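Local coordinates for methylated-DNA--protein-cysteine methyltransferase (Thermococcus kodakarensis, PDB 1MGT), which repairs O6-methylguanine and O4-methylthymine in DNA by moving the methyl group onto one of its own cysteines, a suicide reaction that inactivates it for good, at residues L100-K105 / V138-V144; R106-Y112 / R143-H147. One frame throughout, in Å; residues are numbered along the deposited sequence.

Contact 1: residues L100-K105 / V138-V144; sequences LTKNVK and VVPCHRV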
# COMPACT_ATOMS: atom_id res chain seq x y z
N LEU A 100 10.57 6.07 -0.63
CA LEU A 100 10.25 5.11 0.41
C LEU A 100 10.46 3.68 -0.06
O LEU A 100 11.04 2.82 0.63
CB LEU A 100 8.77 5.33 0.80
CG LEU A 100 8.20 4.42 1.87
CD1 LEU A 100 8.97 4.67 3.20
CD2 LEU A 100 6.71 4.68 2.07
N THR A 101 9.97 3.37 -1.27
CA THR A 101 10.09 2.03 -1.80
C THR A 101 11.51 1.60 -2.11
O THR A 101 11.89 0.45 -1.90
CB THR A 101 9.22 1.91 -3.10
OG1 THR A 101 7.86 2.28 -2.72
CG2 THR A 101 9.19 0.47 -3.57
N LYS A 102 12.32 2.52 -2.61
CA LYS A 102 13.69 2.17 -2.96
C LYS A 102 14.64 2.25 -1.76
O LYS A 102 15.67 1.57 -1.77
CB LYS A 102 14.21 3.20 -3.99
CG LYS A 102 13.67 2.93 -5.39
CD LYS A 102 14.23 3.94 -6.40
CE LYS A 102 13.31 3.97 -7.63
NZ LYS A 102 14.00 4.52 -8.83
N ASN A 103 14.31 3.09 -0.77
CA ASN A 103 15.28 3.21 0.33
C ASN A 103 14.94 2.67 1.68
O ASN A 103 15.90 2.48 2.47
CB ASN A 103 15.57 4.74 0.47
CG ASN A 103 16.26 5.27 -0.77
OD1 ASN A 103 17.41 4.91 -1.03
ND2 ASN A 103 15.55 6.08 -1.55
N VAL A 104 13.69 2.45 2.03
CA VAL A 104 13.33 1.92 3.35
C VAL A 104 13.14 0.42 3.20
O VAL A 104 12.11 -0.06 2.74
CB VAL A 104 12.11 2.65 3.93
CG1 VAL A 104 11.81 2.20 5.35
CG2 VAL A 104 12.42 4.17 3.95
N LYS A 105 14.19 -0.31 3.56
CA LYS A 105 14.21 -1.75 3.38
C LYS A 105 13.40 -2.58 4.35
O LYS A 105 13.15 -2.21 5.49
CB LYS A 105 15.67 -2.26 3.42
CG LYS A 105 16.63 -1.51 2.53
CD LYS A 105 16.36 -1.65 1.06
CE LYS A 105 17.21 -0.69 0.23
NZ LYS A 105 18.66 -1.07 0.34
N VAL A 138 2.95 -2.83 -1.28
CA VAL A 138 4.03 -2.62 -2.25
C VAL A 138 4.75 -1.31 -1.97
O VAL A 138 6.00 -1.37 -1.99
CB VAL A 138 3.52 -2.77 -3.68
CG1 VAL A 138 2.85 -4.16 -3.82
CG2 VAL A 138 2.49 -1.72 -4.01
N VAL A 139 4.06 -0.23 -1.75
CA VAL A 139 4.74 1.07 -1.37
C VAL A 139 4.64 0.91 0.14
O VAL A 139 3.53 0.87 0.72
CB VAL A 139 3.98 2.28 -1.91
CG1 VAL A 139 4.41 3.56 -1.20
CG2 VAL A 139 4.25 2.41 -3.42
N PRO A 140 5.76 0.66 0.81
CA PRO A 140 5.71 0.33 2.22
C PRO A 140 5.47 1.37 3.23
O PRO A 140 6.32 1.57 4.16
CB PRO A 140 7.03 -0.46 2.38
CG PRO A 140 7.97 0.35 1.53
CD PRO A 140 7.14 0.64 0.27
N CYS A 141 4.27 1.99 3.24
CA CYS A 141 3.95 3.02 4.20
C CYS A 141 3.79 2.46 5.61
O CYS A 141 3.83 3.25 6.57
CB CYS A 141 2.71 3.81 3.75
SG CYS A 141 1.23 2.77 3.70
N HIS A 142 3.73 1.14 5.77
CA HIS A 142 3.64 0.54 7.10
C HIS A 142 5.00 0.67 7.81
O HIS A 142 5.03 0.48 9.03
CB HIS A 142 3.25 -0.92 7.05
CG HIS A 142 4.07 -1.77 6.14
ND1 HIS A 142 3.91 -1.70 4.76
CD2 HIS A 142 5.03 -2.68 6.34
CE1 HIS A 142 4.75 -2.54 4.17
NE2 HIS A 142 5.45 -3.16 5.14
N ARG A 143 6.06 0.94 7.06
CA ARG A 143 7.40 1.09 7.67
C ARG A 143 7.61 2.51 8.18
O ARG A 143 8.69 2.81 8.75
CB ARG A 143 8.48 0.74 6.63
CG ARG A 143 8.40 -0.75 6.27
CD ARG A 143 9.49 -1.15 5.27
NE ARG A 143 9.08 -2.45 4.72
CZ ARG A 143 9.40 -2.91 3.52
NH1 ARG A 143 10.17 -2.24 2.67
NH2 ARG A 143 8.90 -4.11 3.16
N VAL A 144 6.65 3.39 7.99
CA VAL A 144 6.79 4.78 8.48
C VAL A 144 6.05 4.86 9.80
O VAL A 144 4.84 4.63 9.87
CB VAL A 144 6.22 5.77 7.46
CG1 VAL A 144 6.40 7.20 7.96
CG2 VAL A 144 6.87 5.57 6.09
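Thr101, in the last turn of helix 91-103, comes within 5.5 Å of Val139, CA to CA, where the loop makes an inverse gamma turn centred on Pro140 and enters the 3-10 turn 141-143 that begins with Cys141, the inferred nucleophile and methyl acceptor. Leu100 packs against this turn. Its CG stands anti to the backbone N (chi1 179°), which carries the isobutyl end to the loop. There CD2 rests on the carbonyl carbon of Pro140, and CD1 meets CG2 of Val144 at 3.7 Å. Thr101 crosses the proline ring at about a right angle, with its OG1 3.5 Å from CD of Pro140; that hydroxyl is hydrogen-bonded to Tyr97 O within the helix. Arg143 runs back past Val104, and its CB lies 3.9 Å from CG1 of Val104. Its NH1 donates to Val104 O at 2.9 Å, close to the guanidinium plane. CB of Pro140 packs on one face of the guanidinium. NH2 makes a salt bridge with Glu167 and a hydrogen bond with Asn77 OD1. A methionine in place of Arg143 would probably leave Val104 O and Glu167 without these partners and take the flat group from beside CB of Pro140. Met130 of helix 123-131 touches Leu100, Cys141 and Val144, while helix 157-166 packs against His142.

Contact 2: residues R106-Y112 / R143-H147; sequences RGSVITY and RVVAH. With SO4 (sulfate ion), chain B.
Ile110 and Val144 pair in a short parallel bridge, and Thr111 and Val145 continue it. Strands 110-111 and 144-145 form a two-stranded parallel sheet in the DNA-binding domain of the MGMT family, with helices 112-118 and 123-131 between them in the chain. The tight part is the main-chain pairing and the buried Val144, which lies near Cys141. Ile110 N donates to Arg143 O, Val145 N to Ile110 O at 2.8 Å, and Tyr112 N to Val145 O. CG1 of Val144 sits over one face of the Tyr112 ring in a CH-pi contact, 3.6 Å from CD2 and offset toward the rim. The Ile110 and Val144 side chains lie side by side, CG2 to CG2 4.1 Å. Thr111 is the N-cap of helix 112-118, its OG1 bonded to Asp114 N.

The solvent side holds exposed Val109, against CG2 of Val145, and exposed His147. His147 N donates to O2 of a sulfate, probably from the crystallisation liquor, at 2.7 Å and nearly straight (169°). ND1 also approaches O2, too closely to rely on. Gly113 N is hydrogen-bonded to the sulfate too, and sulfate O1 lies at the edge of the Tyr112 ring. At the other end, CA of Arg106 lies over the centre of the Arg143 guanidinium. NH1 of Arg106 is 4.3 Å from NH2 of Arg143, and NH2 of Arg106 is hydrogen-bonded to Leu71 O. The pairing rests on main-chain bonds, whereas the like charges at the Arg106 end probably need Glu167, salt-bridged to Arg143 and in a long, weak ion pair with Arg106.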
# COMPACT_ATOMS: atom_id res chain seq x y z
N ARG A 106 13.02 -3.76 3.86
CA ARG A 106 12.26 -4.70 4.69
C ARG A 106 13.07 -5.01 5.96
O ARG A 106 14.26 -5.30 5.84
CB ARG A 106 12.10 -5.98 3.86
CG ARG A 106 11.09 -6.95 4.44
CD ARG A 106 11.05 -8.22 3.55
NE ARG A 106 10.16 -9.19 4.20
CZ ARG A 106 8.84 -9.21 3.95
NH1 ARG A 106 8.33 -8.34 3.09
NH2 ARG A 106 8.11 -10.10 4.59
N GLY A 107 12.44 -4.94 7.11
CA GLY A 107 13.12 -5.20 8.38
C GLY A 107 13.52 -3.90 9.06
O GLY A 107 14.02 -3.92 10.20
N SER A 108 13.31 -2.76 8.39
CA SER A 108 13.65 -1.48 8.99
C SER A 108 12.44 -0.56 8.93
O SER A 108 11.44 -0.90 8.28
CB SER A 108 14.85 -0.82 8.30
OG SER A 108 14.40 -0.25 7.06
N VAL A 109 12.51 0.55 9.66
CA VAL A 109 11.45 1.53 9.72
C VAL A 109 12.07 2.93 9.60
O VAL A 109 13.30 3.04 9.52
CB VAL A 109 10.62 1.47 11.01
CG1 VAL A 109 9.92 0.11 11.18
CG2 VAL A 109 11.51 1.75 12.23
N ILE A 110 11.22 3.93 9.55
CA ILE A 110 11.69 5.33 9.47
C ILE A 110 10.57 6.17 10.08
O ILE A 110 9.39 5.81 9.97
CB ILE A 110 12.03 5.77 8.06
CG1 ILE A 110 12.78 7.13 8.10
CG2 ILE A 110 10.75 5.91 7.21
CD1 ILE A 110 13.65 7.36 6.88
N THR A 111 10.89 7.25 10.77
CA THR A 111 9.85 8.05 11.37
C THR A 111 9.30 9.03 10.35
O THR A 111 9.94 9.32 9.32
CB THR A 111 10.37 8.85 12.60
OG1 THR A 111 11.34 9.78 12.13
CG2 THR A 111 10.98 7.88 13.61
N TYR A 112 8.11 9.57 10.62
CA TYR A 112 7.55 10.57 9.71
C TYR A 112 8.56 11.74 9.60
O TYR A 112 8.79 12.25 8.53
CB TYR A 112 6.26 11.19 10.25
CG TYR A 112 5.10 10.22 10.19
CD1 TYR A 112 4.75 9.51 11.33
CD2 TYR A 112 4.38 10.02 9.02
CE1 TYR A 112 3.70 8.62 11.30
CE2 TYR A 112 3.32 9.13 8.98
CZ TYR A 112 3.00 8.44 10.13
OH TYR A 112 1.94 7.55 10.13
N ARG A 143 6.06 0.94 7.06
CA ARG A 143 7.40 1.09 7.67
C ARG A 143 7.61 2.51 8.18
O ARG A 143 8.69 2.81 8.75
CB ARG A 143 8.48 0.74 6.63
CG ARG A 143 8.40 -0.75 6.27
CD ARG A 143 9.49 -1.15 5.27
NE ARG A 143 9.08 -2.45 4.72
CZ ARG A 143 9.40 -2.91 3.52
NH1 ARG A 143 10.17 -2.24 2.67
NH2 ARG A 143 8.90 -4.11 3.16
N VAL A 144 6.65 3.39 7.99
CA VAL A 144 6.79 4.78 8.48
C VAL A 144 6.05 4.86 9.80
O VAL A 144 4.84 4.63 9.87
CB VAL A 144 6.22 5.77 7.46
CG1 VAL A 144 6.40 7.20 7.96
CG2 VAL A 144 6.87 5.57 6.09
N VAL A 145 6.81 5.08 10.88
CA VAL A 145 6.25 5.12 12.23
C VAL A 145 6.44 6.46 12.93
O VAL A 145 7.04 7.37 12.39
CB VAL A 145 6.92 4.03 13.11
CG1 VAL A 145 6.65 2.64 12.52
CG2 VAL A 145 8.44 4.24 13.15
N ALA A 146 5.88 6.57 14.15
CA ALA A 146 6.06 7.84 14.90
C ALA A 146 7.36 7.69 15.71
O ALA A 146 7.86 6.59 15.88
CB ALA A 146 4.89 8.11 15.83
N HIS A 147 7.92 8.81 16.19
CA HIS A 147 9.13 8.66 16.99
C HIS A 147 8.78 8.01 18.33
O HIS A 147 9.68 7.41 18.92
CB HIS A 147 9.81 10.02 17.25
CG HIS A 147 9.07 10.85 18.26
ND1 HIS A 147 8.07 11.73 17.92
CD2 HIS A 147 9.20 10.91 19.61
CE1 HIS A 147 7.62 12.31 19.03
NE2 HIS A 147 8.29 11.82 20.06
S SO4 B . 7.21 11.97 14.25
O1 SO4 B . 5.97 11.49 13.49
O2 SO4 B . 7.15 11.34 15.59
O3 SO4 B . 7.12 13.45 14.30
O4 SO4 B . 8.43 11.54 13.54

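In the fold
Contact 1 is buried and contact 2 lies nearer the surface, with their centres about 8 Å apart. Both fall in the DNA-binding family region, and they share Arg143 and Val144. The chain leaves helix 91-103 and soon becomes strand 110-111, so one continuous piece packs first on the loop of Cys141 and then on the strand that follows it. The contacts meet where CG2 of Val104 touches CG2 of Ile110. Their chemistry differs with depth. Contact 1 is mostly apolar packing with a single hydrogen bond between its segments. Contact 2 has three backbone bonds and a bound anion at its outer end.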